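Glycine betaine, L-proline ABC transporter, glycine/betaine/L-proline-binding protein (ProX) (Borrelia burgdorferi, PDB 3TMG) binds glycine betaine (trimethyl glycine) and probably serves as the substrate-binding component of an ABC importer for this and related compounds. Local coordinates at residues S70-T75 with E207-L212; E96-G101 with W182-A187; I138-A143 with L201-I206. One frame throughout, in Å; residues are numbered along the deposited sequence.

Contact 1 (S70-T75 with E207-L212); sequences SSWVPT and ESVHTL. With BET (trimethyl glycine), chain E.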
ATOM      1  N   SER A  70       5.350  -4.736   1.079  1.00 13.06           N
ATOM      2  CA  SER A  70       4.309  -3.759   1.457  1.00 13.66           C
ATOM      3  C   SER A  70       4.755  -2.658   2.430  1.00 13.58           C
ATOM      4  O   SER A  70       3.900  -2.000   3.002  1.00 13.97           O
ATOM      5  CB  SER A  70       3.109  -4.473   2.092  1.00 14.58           C
ATOM      6  OG  SER A  70       2.485  -5.334   1.142  1.00 17.40           O
ATOM      7  N   SER A  71       6.062  -2.431   2.596  1.00 13.00           N
ATOM      8  CA  SER A  71       6.515  -1.455   3.610  1.00 13.25           C
ATOM      9  C   SER A  71       6.519  -0.015   3.100  1.00 12.75           C
ATOM     10  O   SER A  71       7.248   0.302   2.147  1.00 12.37           O
ATOM     11  CB  SER A  71       7.907  -1.847   4.143  1.00 13.47           C
ATOM     12  OG  SER A  71       8.453  -0.889   5.049  1.00 14.24           O
ATOM     13  N   TRP A  72       5.719   0.849   3.727  1.00 12.45           N
ATOM     14  CA  TRP A  72       5.606   2.265   3.262  1.00 12.01           C
ATOM     15  C   TRP A  72       6.469   3.105   4.132  1.00 12.33           C
ATOM     16  O   TRP A  72       6.139   3.358   5.302  1.00 12.77           O
ATOM     17  CB  TRP A  72       4.162   2.759   3.308  1.00 11.80           C
ATOM     18  CG  TRP A  72       3.397   2.372   2.069  1.00 10.73           C
ATOM     19  CD1 TRP A  72       3.154   1.085   1.566  1.00 10.42           C
ATOM     20  CD2 TRP A  72       2.661   3.280   1.197  1.00 11.01           C
ATOM     21  NE1 TRP A  72       2.399   1.164   0.402  1.00 10.37           N
ATOM     22  CE2 TRP A  72       2.084   2.467   0.138  1.00  9.95           C
ATOM     23  CE3 TRP A  72       2.454   4.678   1.185  1.00 10.75           C
ATOM     24  CZ2 TRP A  72       1.304   3.026  -0.866  1.00 10.31           C
ATOM     25  CZ3 TRP A  72       1.685   5.223   0.159  1.00 10.59           C
ATOM     26  CH2 TRP A  72       1.122   4.406  -0.841  1.00 10.09           C
ATOM     27  N   VAL A  73       7.595   3.568   3.580  1.00 12.39           N
ATOM     28  CA  VAL A  73       8.622   4.224   4.418  1.00 13.05           C
ATOM     29  C   VAL A  73       9.251   5.421   3.734  1.00 13.33           C
ATOM     30  O   VAL A  73       9.260   5.457   2.489  1.00 12.82           O
ATOM     31  CB  VAL A  73       9.792   3.270   4.771  1.00 13.69           C
ATOM     32  CG1 VAL A  73       9.363   2.358   5.912  1.00 14.16           C
ATOM     33  CG2 VAL A  73      10.224   2.476   3.534  1.00 13.65           C
ATOM     34  N   PRO A  74       9.797   6.381   4.542  1.00 14.10           N
ATOM     35  CA  PRO A  74       9.909   6.258   6.026  1.00 14.53           C
ATOM     36  C   PRO A  74       8.662   6.663   6.850  1.00 14.53           C
ATOM     37  O   PRO A  74       8.553   6.271   8.018  1.00 15.24           O
ATOM     38  CB  PRO A  74      11.048   7.253   6.353  1.00 15.64           C
ATOM     39  CG  PRO A  74      10.802   8.359   5.354  1.00 14.95           C
ATOM     40  CD  PRO A  74      10.506   7.591   4.074  1.00 14.60           C
ATOM     41  N   THR A  75       7.717   7.402   6.254  1.00 14.19           N
ATOM     42  CA  THR A  75       6.737   8.096   7.093  1.00 14.84           C
ATOM     43  C   THR A  75       5.551   7.243   7.555  1.00 14.80           C
ATOM     44  O   THR A  75       5.283   7.170   8.780  1.00 14.58           O
ATOM     45  CB  THR A  75       6.211   9.405   6.468  1.00 14.49           C
ATOM     46  OG1 THR A  75       7.327  10.264   6.228  1.00 14.08           O
ATOM     47  CG2 THR A  75       5.199  10.114   7.464  1.00 15.22           C
ATOM     48  N   GLU A 207       7.475   9.347  -1.198  1.00 11.75           N
ATOM     49  CA  GLU A 207       8.247   8.299  -0.572  1.00 11.91           C
ATOM     50  C   GLU A 207       8.229   7.033  -1.426  1.00 11.62           C
ATOM     51  O   GLU A 207       8.057   7.118  -2.697  1.00 11.22           O
ATOM     52  CB  GLU A 207       7.813   8.131   0.890  1.00 12.58           C
ATOM     53  CG  GLU A 207       7.986   9.465   1.624  1.00 13.58           C
ATOM     54  CD  GLU A 207       7.722   9.406   3.090  1.00 14.91           C
ATOM     55  OE1 GLU A 207       7.405   8.288   3.593  1.00 15.31           O
ATOM     56  OE2 GLU A 207       7.863  10.497   3.743  1.00 16.40           O
ATOM     57  N   SER A 208       8.428   5.887  -0.807  1.00 11.15           N
ATOM     58  CA  SER A 208       8.505   4.687  -1.642  1.00 11.58           C
ATOM     59  C   SER A 208       7.983   3.475  -0.876  1.00 11.12           C
ATOM     60  O   SER A 208       7.748   3.566   0.352  1.00 11.25           O
ATOM     61  CB  SER A 208       9.932   4.541  -2.184  1.00 12.32           C
ATOM     62  OG  SER A 208      10.733   4.149  -1.115  1.00 14.85           O
ATOM     63  N   VAL A 209       7.774   2.378  -1.575  1.00 10.46           N
ATOM     64  CA  VAL A 209       7.348   1.133  -0.901  1.00 10.77           C
ATOM     65  C   VAL A 209       8.572   0.243  -0.959  1.00 11.37           C
ATOM     66  O   VAL A 209       9.173   0.097  -2.045  1.00 11.50           O
ATOM     67  CB  VAL A 209       6.167   0.471  -1.640  1.00 10.16           C
ATOM     68  CG1 VAL A 209       5.588  -0.722  -0.854  1.00 10.26           C
ATOM     69  CG2 VAL A 209       5.057   1.518  -1.919  1.00  9.48           C
ATOM     70  N   HIS A 210       8.936  -0.335   0.182  1.00 11.87           N
ATOM     71  CA  HIS A 210      10.127  -1.168   0.236  1.00 12.98           C
ATOM     72  C   HIS A 210       9.827  -2.618   0.401  1.00 13.01           C
ATOM     73  O   HIS A 210       8.705  -2.995   0.759  1.00 12.26           O
ATOM     74  CB  HIS A 210      11.076  -0.705   1.372  1.00 14.31           C
ATOM     75  CG  HIS A 210      11.872   0.541   1.023  1.00 15.03           C
ATOM     76  ND1 HIS A 210      13.182   0.704   1.382  1.00 16.29           N
ATOM     77  CD2 HIS A 210      11.496   1.702   0.393  1.00 14.60           C
ATOM     78  CE1 HIS A 210      13.622   1.900   0.965  1.00 16.61           C
ATOM     79  NE2 HIS A 210      12.609   2.513   0.330  1.00 15.98           N
ATOM     80  N   THR A 211      10.837  -3.430   0.090  1.00 13.66           N
ATOM     81  CA  THR A 211      10.748  -4.871   0.218  1.00 14.21           C
ATOM     82  C   THR A 211      11.632  -5.215   1.429  1.00 15.07           C
ATOM     83  O   THR A 211      12.806  -4.829   1.486  1.00 15.53           O
ATOM     84  CB  THR A 211      11.314  -5.570  -1.046  1.00 14.77           C
ATOM     85  OG1 THR A 211      10.453  -5.286  -2.168  1.00 14.40           O
ATOM     86  CG2 THR A 211      11.351  -7.107  -0.831  1.00 15.49           C
ATOM     87  N   LEU A 212      11.047  -5.879   2.417  1.00 15.12           N
ATOM     88  CA  LEU A 212      11.814  -6.329   3.571  1.00 15.97           C
ATOM     89  C   LEU A 212      11.795  -7.843   3.620  1.00 16.51           C
ATOM     90  O   LEU A 212      10.769  -8.465   3.308  1.00 16.33           O
ATOM     91  CB  LEU A 212      11.243  -5.782   4.876  1.00 16.16           C
ATOM     92  CG  LEU A 212      10.745  -4.339   4.866  1.00 16.06           C
ATOM     93  CD1 LEU A 212       9.995  -4.018   6.154  1.00 16.28           C
ATOM     94  CD2 LEU A 212      11.858  -3.312   4.630  1.00 16.26           C
TER
HETATM   95  N   BET E 310      -1.409   2.383   2.336  1.00 21.24           N
HETATM   96  CA  BET E 310      -0.252   1.773   3.014  1.00 22.93           C
HETATM   97  C   BET E 310       0.054   2.611   4.264  1.00 25.81           C
HETATM   98  O   BET E 310      -0.605   2.571   5.337  1.00 21.29           O
HETATM   99  OXT BET E 310       0.986   3.378   4.140  1.00 31.67           O
HETATM  100  C1  BET E 310      -1.685   1.730   1.044  1.00 21.38           C
HETATM  101  C2  BET E 310      -1.158   3.792   2.064  1.00 21.25           C
HETATM  102  C3  BET E 310      -2.597   2.277   3.206  1.00 18.99           C
HETATM  103  O   HOH W   1      11.442   5.775   1.050  1.00 18.09           O
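Ser71, Trp72 and Val73 run antiparallel to His210, Val209 and Ser208, with strand axes 4.6 Å apart at closest approach and chain directions 139° apart. The pairing belongs to the antiparallel sheet of a type 2 periplasmic-binding-protein fold. Ser71 with His210 and Val73 with Ser208 are hydrogen-bonded pairs. Trp72 with Val209, between them, is a non-hydrogen-bonded pair. His210 N donates to Ser71 O at 2.7 Å, while the bond from Ser208 N to Val73 O is weak. Water 1 donates to Val73 O and bonds Ser208 OG.

Trp72 and Val209 share one face of the sheet. Val209 CG2 makes a CH-pi contact over the five-membered ring of Trp72, 3.8 Å from its centroid. The opposite face of the indole meets the ligand, whose CA lies 3.6 Å above the ring plane. The indole is thus sandwiched, and a bond from NE1 to Glu28 limits its rotation. On the other face of the sheet, Val73 CG2 sits over the His210 ring, 3.7 Å from the centroid. Chi1 of -79° puts this branch between backbone N and carbonyl carbon. His210 ND1 is hydrogen-bonded to Asp90 OD1.

A cis peptide precedes Pro74 where the strand ends. There the Glu207 carboxylate grips Thr75 twice. Glu207 OE1 accepts from Thr75 N at 2.8 Å, 18° out of the carboxylate plane. Glu207 OE2 uses its syn lone pair for Thr75 OG1, at 2.6 Å.

Contact 2 (E96-G101 with W182-A187); sequences EGTIQG and WKPHWA. With BET (trimethyl glycine), chain E.
Trp182 lies beside Gln100 in the sheet and turns one face of its indole to trimethyl glycine. Ligand methyl C2 stands 3.5 Å above that plane, offset toward the rim. Methyl C1 is 3.6 Å from Trp182 NE1. Methyl C3 lies nearest the far end of the six-membered ring, 4.1 Å from Trp182 CH2. The trimethylammonium group therefore rests on the ring mainly through C1 and C2, with C3 more loosely over the far end. This is consistent with the cation-pi recognition of quaternary ammonium by aromatic boxes in betaine-binding proteins. Trp72 meets Trp182 with the planes at about 85°, and Trp25 also belongs to the pocket. At the edge of the His185 ring, in its plane, lie Trp182 NE1 and Ala187 N. His185 CE1 in turn sits over a face of Trp186.

Two backbone bonds hold Ile99 to Lys183, an antiparallel hydrogen-bonded pair. Lys183 N donates to Ile99 O at 2.8 Å. Gln100 and Trp182 form the next, non-hydrogen-bonded pair, their CA atoms 4.1 Å apart. Trp182 CG lies between the backbone N and the carbonyl carbon (chi1 55°), which starts the indole off toward the ligand side. Trp182 CB packs 3.1 Å from Ile99 O. Gln100 OE1 bonds Thr136 OG1, next to the ligand. Gly97 and Thr98 form a G1 beta bulge facing Glu207.

After Lys183 a cis peptide leads into Pro184. His185 ND1 then accepts from Ala187 N at 3.0 Å, a capping bond at the turn that leads into helix 187-190, while its NE2 bonds Glu160 of helix 160-172. That helix packs on Trp182 through Glu160 and Met163, helix 235-247 packs on Pro184, and strand 207-214 touches Thr98.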
ATOM      1  N   GLU A  96       8.695   3.596  -6.394  1.00 12.48           N
ATOM      2  CA  GLU A  96       9.022   4.962  -5.938  1.00 12.74           C
ATOM      3  C   GLU A  96       7.985   5.960  -6.432  1.00 12.36           C
ATOM      4  O   GLU A  96       7.538   5.866  -7.572  1.00 12.36           O
ATOM      5  CB  GLU A  96      10.438   5.405  -6.388  1.00 15.05           C
ATOM      6  CG  GLU A  96      11.516   4.480  -5.797  1.00 16.68           C
ATOM      7  CD  GLU A  96      12.942   4.924  -6.054  1.00 19.98           C
ATOM      8  OE1 GLU A  96      13.160   6.085  -6.422  1.00 22.85           O
ATOM      9  OE2 GLU A  96      13.862   4.107  -5.826  1.00 20.51           O
ATOM     10  N   GLY A  97       7.611   6.902  -5.546  1.00 11.82           N
ATOM     11  CA  GLY A  97       6.700   7.973  -5.873  1.00 11.89           C
ATOM     12  C   GLY A  97       5.406   7.982  -5.082  1.00 11.60           C
ATOM     13  O   GLY A  97       4.414   8.593  -5.532  1.00 12.05           O
ATOM     14  N   THR A  98       5.409   7.408  -3.879  1.00 10.67           N
ATOM     15  CA  THR A  98       4.185   7.398  -3.079  1.00 10.51           C
ATOM     16  C   THR A  98       3.897   8.770  -2.527  1.00 10.90           C
ATOM     17  O   THR A  98       4.828   9.531  -2.268  1.00 10.95           O
ATOM     18  CB  THR A  98       4.212   6.428  -1.861  1.00 10.24           C
ATOM     19  OG1 THR A  98       5.207   6.854  -0.895  1.00 10.54           O
ATOM     20  CG2 THR A  98       4.503   4.983  -2.364  1.00  9.91           C
ATOM     21  N   ILE A  99       2.617   9.052  -2.255  1.00 10.99           N
ATOM     22  CA  ILE A  99       2.273  10.223  -1.440  1.00 11.93           C
ATOM     23  C   ILE A  99       1.078   9.770  -0.616  1.00 12.40           C
ATOM     24  O   ILE A  99       0.191   9.071  -1.161  1.00 12.60           O
ATOM     25  CB  ILE A  99       1.824  11.420  -2.348  1.00 12.79           C
ATOM     26  CG1 ILE A  99       2.941  11.877  -3.283  1.00 13.21           C
ATOM     27  CG2 ILE A  99       1.206  12.576  -1.538  1.00 13.66           C
ATOM     28  CD1 ILE A  99       2.485  12.943  -4.299  1.00 14.64           C
ATOM     29  N   GLN A 100       1.006  10.173   0.647  1.00 12.09           N
ATOM     30  CA  GLN A 100      -0.222   9.979   1.430  1.00 11.95           C
ATOM     31  C   GLN A 100      -0.636  11.355   1.933  1.00 12.00           C
ATOM     32  O   GLN A 100       0.194  12.253   2.069  1.00 11.69           O
ATOM     33  CB  GLN A 100      -0.000   8.987   2.609  1.00 12.68           C
ATOM     34  CG  GLN A 100       1.213   9.368   3.487  1.00 14.57           C
ATOM     35  CD  GLN A 100       1.266   8.706   4.860  1.00 16.16           C
ATOM     36  OE1 GLN A 100       0.577   7.704   5.129  1.00 16.85           O
ATOM     37  NE2 GLN A 100       2.136   9.240   5.743  1.00 16.29           N
ATOM     38  N   GLY A 101      -1.940  11.554   2.130  1.00 11.83           N
ATOM     39  CA  GLY A 101      -2.380  12.859   2.628  1.00 12.58           C
ATOM     40  C   GLY A 101      -3.901  12.949   2.743  1.00 12.80           C
ATOM     41  O   GLY A 101      -4.608  11.942   2.585  1.00 12.32           O
ATOM     42  N   TRP A 182      -4.002   8.164  -1.043  1.00 11.99           N
ATOM     43  CA  TRP A 182      -2.599   8.030  -1.336  1.00 11.32           C
ATOM     44  C   TRP A 182      -2.491   7.787  -2.795  1.00 11.54           C
ATOM     45  O   TRP A 182      -3.509   7.448  -3.466  1.00 10.97           O
ATOM     46  CB  TRP A 182      -1.960   6.871  -0.524  1.00 11.40           C
ATOM     47  CG  TRP A 182      -2.675   5.542  -0.725  1.00 11.39           C
ATOM     48  CD1 TRP A 182      -2.466   4.571  -1.715  1.00 11.13           C
ATOM     49  CD2 TRP A 182      -3.796   5.065   0.062  1.00 11.61           C
ATOM     50  NE1 TRP A 182      -3.344   3.511  -1.556  1.00 11.58           N
ATOM     51  CE2 TRP A 182      -4.192   3.771  -0.514  1.00 11.69           C
ATOM     52  CE3 TRP A 182      -4.480   5.564   1.186  1.00 11.87           C
ATOM     53  CZ2 TRP A 182      -5.228   3.016   0.024  1.00 12.15           C
ATOM     54  CZ3 TRP A 182      -5.537   4.807   1.712  1.00 12.22           C
ATOM     55  CH2 TRP A 182      -5.899   3.556   1.152  1.00 12.40           C
ATOM     56  N   LYS A 183      -1.273   7.994  -3.305  1.00 11.45           N
ATOM     57  CA  LYS A 183      -0.914   7.534  -4.637  1.00 11.75           C
ATOM     58  C   LYS A 183       0.198   6.516  -4.457  1.00 10.92           C
ATOM     59  O   LYS A 183       1.050   6.656  -3.562  1.00 11.05           O
ATOM     60  CB  LYS A 183      -0.459   8.695  -5.569  1.00 12.32           C
ATOM     61  CG  LYS A 183      -1.535   9.721  -5.851  1.00 13.11           C
ATOM     62  CD  LYS A 183      -1.031  10.829  -6.797  1.00 13.68           C
ATOM     63  CE  LYS A 183      -2.196  11.625  -7.408  1.00 15.02           C
ATOM     64  NZ  LYS A 183      -1.684  12.889  -8.046  1.00 15.75           N
ATOM     65  N   PRO A 184       0.224   5.483  -5.319  1.00 10.49           N
ATOM     66  CA  PRO A 184      -0.581   5.282  -6.517  1.00 11.03           C
ATOM     67  C   PRO A 184      -1.983   4.779  -6.188  1.00 11.22           C
ATOM     68  O   PRO A 184      -2.131   3.866  -5.376  1.00 11.55           O
ATOM     69  CB  PRO A 184       0.194   4.185  -7.295  1.00 10.67           C
ATOM     70  CG  PRO A 184       0.899   3.407  -6.201  1.00 10.38           C
ATOM     71  CD  PRO A 184       1.243   4.444  -5.127  1.00 10.00           C
ATOM     72  N   HIS A 185      -3.003   5.363  -6.814  1.00 11.72           N
ATOM     73  CA  HIS A 185      -4.364   4.854  -6.639  1.00 12.01           C
ATOM     74  C   HIS A 185      -5.179   5.290  -7.829  1.00 12.82           C
ATOM     75  O   HIS A 185      -5.048   6.453  -8.286  1.00 13.96           O
ATOM     76  CB  HIS A 185      -4.994   5.340  -5.315  1.00 11.55           C
ATOM     77  CG  HIS A 185      -6.128   4.456  -4.824  1.00 11.70           C
ATOM     78  ND1 HIS A 185      -7.322   4.424  -5.435  1.00 12.90           N
ATOM     79  CD2 HIS A 185      -6.189   3.507  -3.807  1.00 12.05           C
ATOM     80  CE1 HIS A 185      -8.155   3.553  -4.797  1.00 13.04           C
ATOM     81  NE2 HIS A 185      -7.474   2.992  -3.800  1.00 12.44           N
ATOM     82  N   TRP A 186      -6.001   4.391  -8.356  1.00 13.12           N
ATOM     83  CA  TRP A 186      -6.914   4.764  -9.488  1.00 14.44           C
ATOM     84  C   TRP A 186      -7.992   5.776  -9.092  1.00 14.66           C
ATOM     85  O   TRP A 186      -8.618   6.406  -9.965  1.00 15.60           O
ATOM     86  CB  TRP A 186      -7.541   3.493 -10.117  1.00 15.23           C
ATOM     87  CG  TRP A 186      -8.181   2.637  -9.057  1.00 15.16           C
ATOM     88  CD1 TRP A 186      -7.651   1.503  -8.425  1.00 15.56           C
ATOM     89  CD2 TRP A 186      -9.448   2.897  -8.368  1.00 16.13           C
ATOM     90  NE1 TRP A 186      -8.488   1.060  -7.419  1.00 15.53           N
ATOM     91  CE2 TRP A 186      -9.602   1.835  -7.365  1.00 16.11           C
ATOM     92  CE3 TRP A 186     -10.454   3.856  -8.497  1.00 16.89           C
ATOM     93  CZ2 TRP A 186     -10.713   1.746  -6.569  1.00 16.48           C
ATOM     94  CZ3 TRP A 186     -11.552   3.774  -7.651  1.00 17.56           C
ATOM     95  CH2 TRP A 186     -11.680   2.732  -6.709  1.00 17.87           C
ATOM     96  N   ALA A 187      -8.204   6.001  -7.785  1.00 13.96           N
ATOM     97  CA  ALA A 187      -9.218   6.996  -7.357  1.00 14.59           C
ATOM     98  C   ALA A 187      -8.942   8.391  -7.943  1.00 15.39           C
ATOM     99  O   ALA A 187      -9.883   9.131  -8.235  1.00 15.90           O
ATOM    100  CB  ALA A 187      -9.304   7.084  -5.831  1.00 13.86           C
TER
HETATM  101  N   BET E 310      -1.409   2.383   2.336  1.00 21.24           N
HETATM  102  CA  BET E 310      -0.252   1.773   3.014  1.00 22.93           C
HETATM  103  C   BET E 310       0.054   2.611   4.264  1.00 25.81           C
HETATM  104  O   BET E 310      -0.605   2.571   5.337  1.00 21.29           O
HETATM  105  OXT BET E 310       0.986   3.378   4.140  1.00 31.67           O
HETATM  106  C1  BET E 310      -1.685   1.730   1.044  1.00 21.38           C
HETATM  107  C2  BET E 310      -1.158   3.792   2.064  1.00 21.25           C
HETATM  108  C3  BET E 310      -2.597   2.277   3.206  1.00 18.99           C

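Contact 3 (I138-A143 with L201-I206); sequences IVTEQA and LIMGGI. With EDO (1,2-ethanediol), chain F.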
ATOM      1  N   ILE A 138      -2.512   5.845  11.278  1.00 16.73           N
ATOM      2  CA  ILE A 138      -1.708   6.367  12.384  1.00 17.30           C
ATOM      3  C   ILE A 138      -1.239   7.814  12.116  1.00 16.92           C
ATOM      4  O   ILE A 138      -1.434   8.739  12.957  1.00 17.20           O
ATOM      5  CB  ILE A 138      -0.501   5.451  12.670  1.00 17.76           C
ATOM      6  CG1 ILE A 138      -0.993   4.046  13.136  1.00 19.12           C
ATOM      7  CG2 ILE A 138       0.431   6.117  13.708  1.00 18.81           C
ATOM      8  CD1 ILE A 138       0.122   3.068  13.516  1.00 19.66           C
ATOM      9  N   VAL A 139      -0.642   8.033  10.947  1.00 15.86           N
ATOM     10  CA  VAL A 139      -0.046   9.364  10.664  1.00 15.90           C
ATOM     11  C   VAL A 139      -1.154  10.410  10.470  1.00 15.94           C
ATOM     12  O   VAL A 139      -1.026  11.550  10.859  1.00 16.27           O
ATOM     13  CB  VAL A 139       0.892   9.336   9.436  1.00 15.05           C
ATOM     14  CG1 VAL A 139       1.470  10.724   9.224  1.00 15.23           C
ATOM     15  CG2 VAL A 139       2.064   8.354   9.730  1.00 15.28           C
ATOM     16  N   THR A 140      -2.263   9.985   9.891  1.00 16.11           N
ATOM     17  CA  THR A 140      -3.435  10.878   9.786  1.00 16.90           C
ATOM     18  C   THR A 140      -3.899  11.381  11.179  1.00 18.07           C
ATOM     19  O   THR A 140      -4.178  12.564  11.371  1.00 18.43           O
ATOM     20  CB  THR A 140      -4.592  10.150   9.111  1.00 16.66           C
ATOM     21  OG1 THR A 140      -4.249   9.889   7.738  1.00 16.02           O
ATOM     22  CG2 THR A 140      -5.838  11.025   9.152  1.00 17.51           C
ATOM     23  N   GLU A 141      -4.003  10.474  12.135  1.00 19.52           N
ATOM     24  CA  GLU A 141      -4.366  10.874  13.498  1.00 22.02           C
ATOM     25  C   GLU A 141      -3.314  11.827  14.077  1.00 22.75           C
ATOM     26  O   GLU A 141      -3.649  12.804  14.773  1.00 23.50           O
ATOM     27  CB  GLU A 141      -4.521   9.640  14.386  1.00 24.80           C
ATOM     28  CG  GLU A 141      -4.963   9.968  15.794  1.00 29.42           C
ATOM     29  CD  GLU A 141      -4.813   8.777  16.711  1.00 33.54           C
ATOM     30  OE1 GLU A 141      -4.196   7.774  16.299  1.00 37.42           O
ATOM     31  OE2 GLU A 141      -5.333   8.838  17.846  1.00 39.78           O
ATOM     32  N   GLN A 142      -2.033  11.568  13.788  1.00 22.23           N
ATOM     33  CA  GLN A 142      -0.980  12.469  14.274  1.00 23.40           C
ATOM     34  C   GLN A 142      -1.103  13.869  13.620  1.00 22.92           C
ATOM     35  O   GLN A 142      -0.919  14.894  14.300  1.00 23.80           O
ATOM     36  CB  GLN A 142       0.410  11.843  14.040  1.00 24.16           C
ATOM     37  CG  GLN A 142       0.621  10.582  14.900  1.00 25.05           C
ATOM     38  CD  GLN A 142       1.880   9.786  14.561  1.00 25.83           C
ATOM     39  OE1 GLN A 142       2.393   9.837  13.454  1.00 24.36           O
ATOM     40  NE2 GLN A 142       2.369   9.027  15.534  1.00 27.20           N
ATOM     41  N   ALA A 143      -1.430  13.914  12.318  1.00 21.06           N
ATOM     42  CA  ALA A 143      -1.681  15.190  11.607  1.00 20.26           C
ATOM     43  C   ALA A 143      -2.901  15.975  12.148  1.00 21.25           C
ATOM     44  O   ALA A 143      -2.841  17.207  12.349  1.00 21.51           O
ATOM     45  CB  ALA A 143      -1.837  14.937  10.102  1.00 18.30           C
ATOM     46  N   LEU A 201       4.512  19.130   6.538  1.00 18.77           N
ATOM     47  CA  LEU A 201       4.895  17.825   5.964  1.00 18.17           C
ATOM     48  C   LEU A 201       4.726  16.677   6.968  1.00 17.86           C
ATOM     49  O   LEU A 201       5.511  15.768   6.994  1.00 17.34           O
ATOM     50  CB  LEU A 201       6.353  17.842   5.429  1.00 18.16           C
ATOM     51  CG  LEU A 201       6.587  17.029   4.147  1.00 17.53           C
ATOM     52  CD1 LEU A 201       5.869  17.717   2.991  1.00 17.66           C
ATOM     53  CD2 LEU A 201       8.082  16.925   3.857  1.00 17.47           C
ATOM     54  N   ILE A 202       3.701  16.740   7.817  1.00 17.56           N
ATOM     55  CA  ILE A 202       3.461  15.658   8.746  1.00 17.15           C
ATOM     56  C   ILE A 202       3.197  14.318   8.006  1.00 16.23           C
ATOM     57  O   ILE A 202       3.589  13.249   8.467  1.00 15.81           O
ATOM     58  CB  ILE A 202       2.289  16.037   9.695  1.00 17.84           C
ATOM     59  CG1 ILE A 202       2.534  17.430  10.324  1.00 18.97           C
ATOM     60  CG2 ILE A 202       2.056  14.943  10.741  1.00 18.02           C
ATOM     61  CD1 ILE A 202       3.788  17.559  11.216  1.00 20.07           C
ATOM     62  N   MET A 203       2.537  14.390   6.856  1.00 15.22           N
ATOM     63  CA  MET A 203       2.246  13.195   6.079  1.00 15.05           C
ATOM     64  C   MET A 203       3.434  12.715   5.233  1.00 14.34           C
ATOM     65  O   MET A 203       3.353  11.650   4.565  1.00 13.87           O
ATOM     66  CB  MET A 203       1.045  13.422   5.155  1.00 15.46           C
ATOM     67  CG  MET A 203      -0.230  13.955   5.832  1.00 17.70           C
ATOM     68  SD  MET A 203      -0.866  12.767   7.012  1.00 19.90           S
ATOM     69  CE  MET A 203      -1.407  11.409   5.972  1.00 18.58           C
ATOM     70  N   GLY A 204       4.528  13.476   5.235  1.00 14.20           N
ATOM     71  CA  GLY A 204       5.738  13.048   4.505  1.00 13.71           C
ATOM     72  C   GLY A 204       5.798  13.652   3.108  1.00 13.37           C
ATOM     73  O   GLY A 204       4.805  14.180   2.606  1.00 13.09           O
ATOM     74  N   GLY A 205       6.973  13.609   2.482  1.00 13.56           N
ATOM     75  CA  GLY A 205       7.083  14.018   1.061  1.00 13.67           C
ATOM     76  C   GLY A 205       6.765  12.818   0.189  1.00 13.33           C
ATOM     77  O   GLY A 205       5.941  11.966   0.556  1.00 13.37           O
ATOM     78  N   ILE A 206       7.390  12.757  -0.987  1.00 12.97           N
ATOM     79  CA  ILE A 206       7.141  11.675  -1.936  1.00 12.78           C
ATOM     80  C   ILE A 206       8.041  10.533  -1.444  1.00 12.96           C
ATOM     81  O   ILE A 206       9.240  10.744  -1.268  1.00 13.15           O
ATOM     82  CB  ILE A 206       7.468  12.179  -3.369  1.00 13.59           C
ATOM     83  CG1 ILE A 206       6.638  13.428  -3.651  1.00 13.99           C
ATOM     84  CG2 ILE A 206       7.325  11.076  -4.417  1.00 13.29           C
ATOM     85  CD1 ILE A 206       7.249  14.353  -4.673  1.00 15.83           C
TER
HETATM   86  C1  EDO F 301      11.492   8.344  -3.110  1.00 27.35           C
HETATM   87  O1  EDO F 301      11.474   9.097  -1.882  1.00 26.37           O
HETATM   88  C2  EDO F 301      11.856   9.381  -4.159  1.00 27.41           C
HETATM   89  O2  EDO F 301      10.646   9.978  -4.664  1.00 26.49           O
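Met203 reaches from the loop between strands 193-195 and 207-214 to helix 135-146, where it meets Val139, Thr140 and Ala143. The contact lays this loop on the helix, whose first turn holds Thr136. The Met203 side chain is bent rather than extended. Beyond CB and CG, chi2 of -64° places SD at the helix, 3.8 Å from Val139 CG1 and 3.9 Å from Ala143 CB. A last bend at chi3, -68°, carries CE to within 3.7 Å of Thr140 OG1. Met203 also packs on Phe102 of strand 88-105.

Ile202 covers the neighbouring part of the helix. Its CG2 touches Ala143 at CA, 3.8 Å, and lies 3.9 Å from Ala143 CB. Val139 CG1 also approaches Ile202 O, at 3.4 Å. Val139 and Ala143 are one helical turn apart and present the same side of the helix to the loop.

The loop holds its own shape. Leu201 to Gly204 form a type I beta turn, closed by Gly204 N donating to Leu201 O at 3.1 Å. Asp198 accepts from the backbone N atoms of both Ile202 and Met203. On the helix, Thr140 OG1 bonds Thr136 O.

No hydrogen bond links the loop segment 201-206 to the helix segment 138-143. The pairing therefore rests on van der Waals contact, mainly of methyl groups and the Met203 thioether.

In the fold
The three contacts lie close together, with centres about 12 to 14 Å apart. Contacts 1 and 2 share one sheet, where strands 207-214 and 88-105 are neighbours. Backbone hydrogen bonds join them, Glu207 N to Thr98 O and Gly97 N to Glu207 O, both 2.9 Å. Contact 1 gives the ligand Trp72 and contact 2 gives Trp182. Contact 3 does not touch the ligand: the Val139 side chain is about 8 Å away. Its helix begins at the site, where Thr136 N bonds the ligand. A probable hydrogen bond, Gln100 NE2 to Met203 O at 2.9 Å, ties contact 2 to contact 3. Thr75 OG1 packs 3.6 Å from Gly204 CA, bringing contact 1 against the same loop.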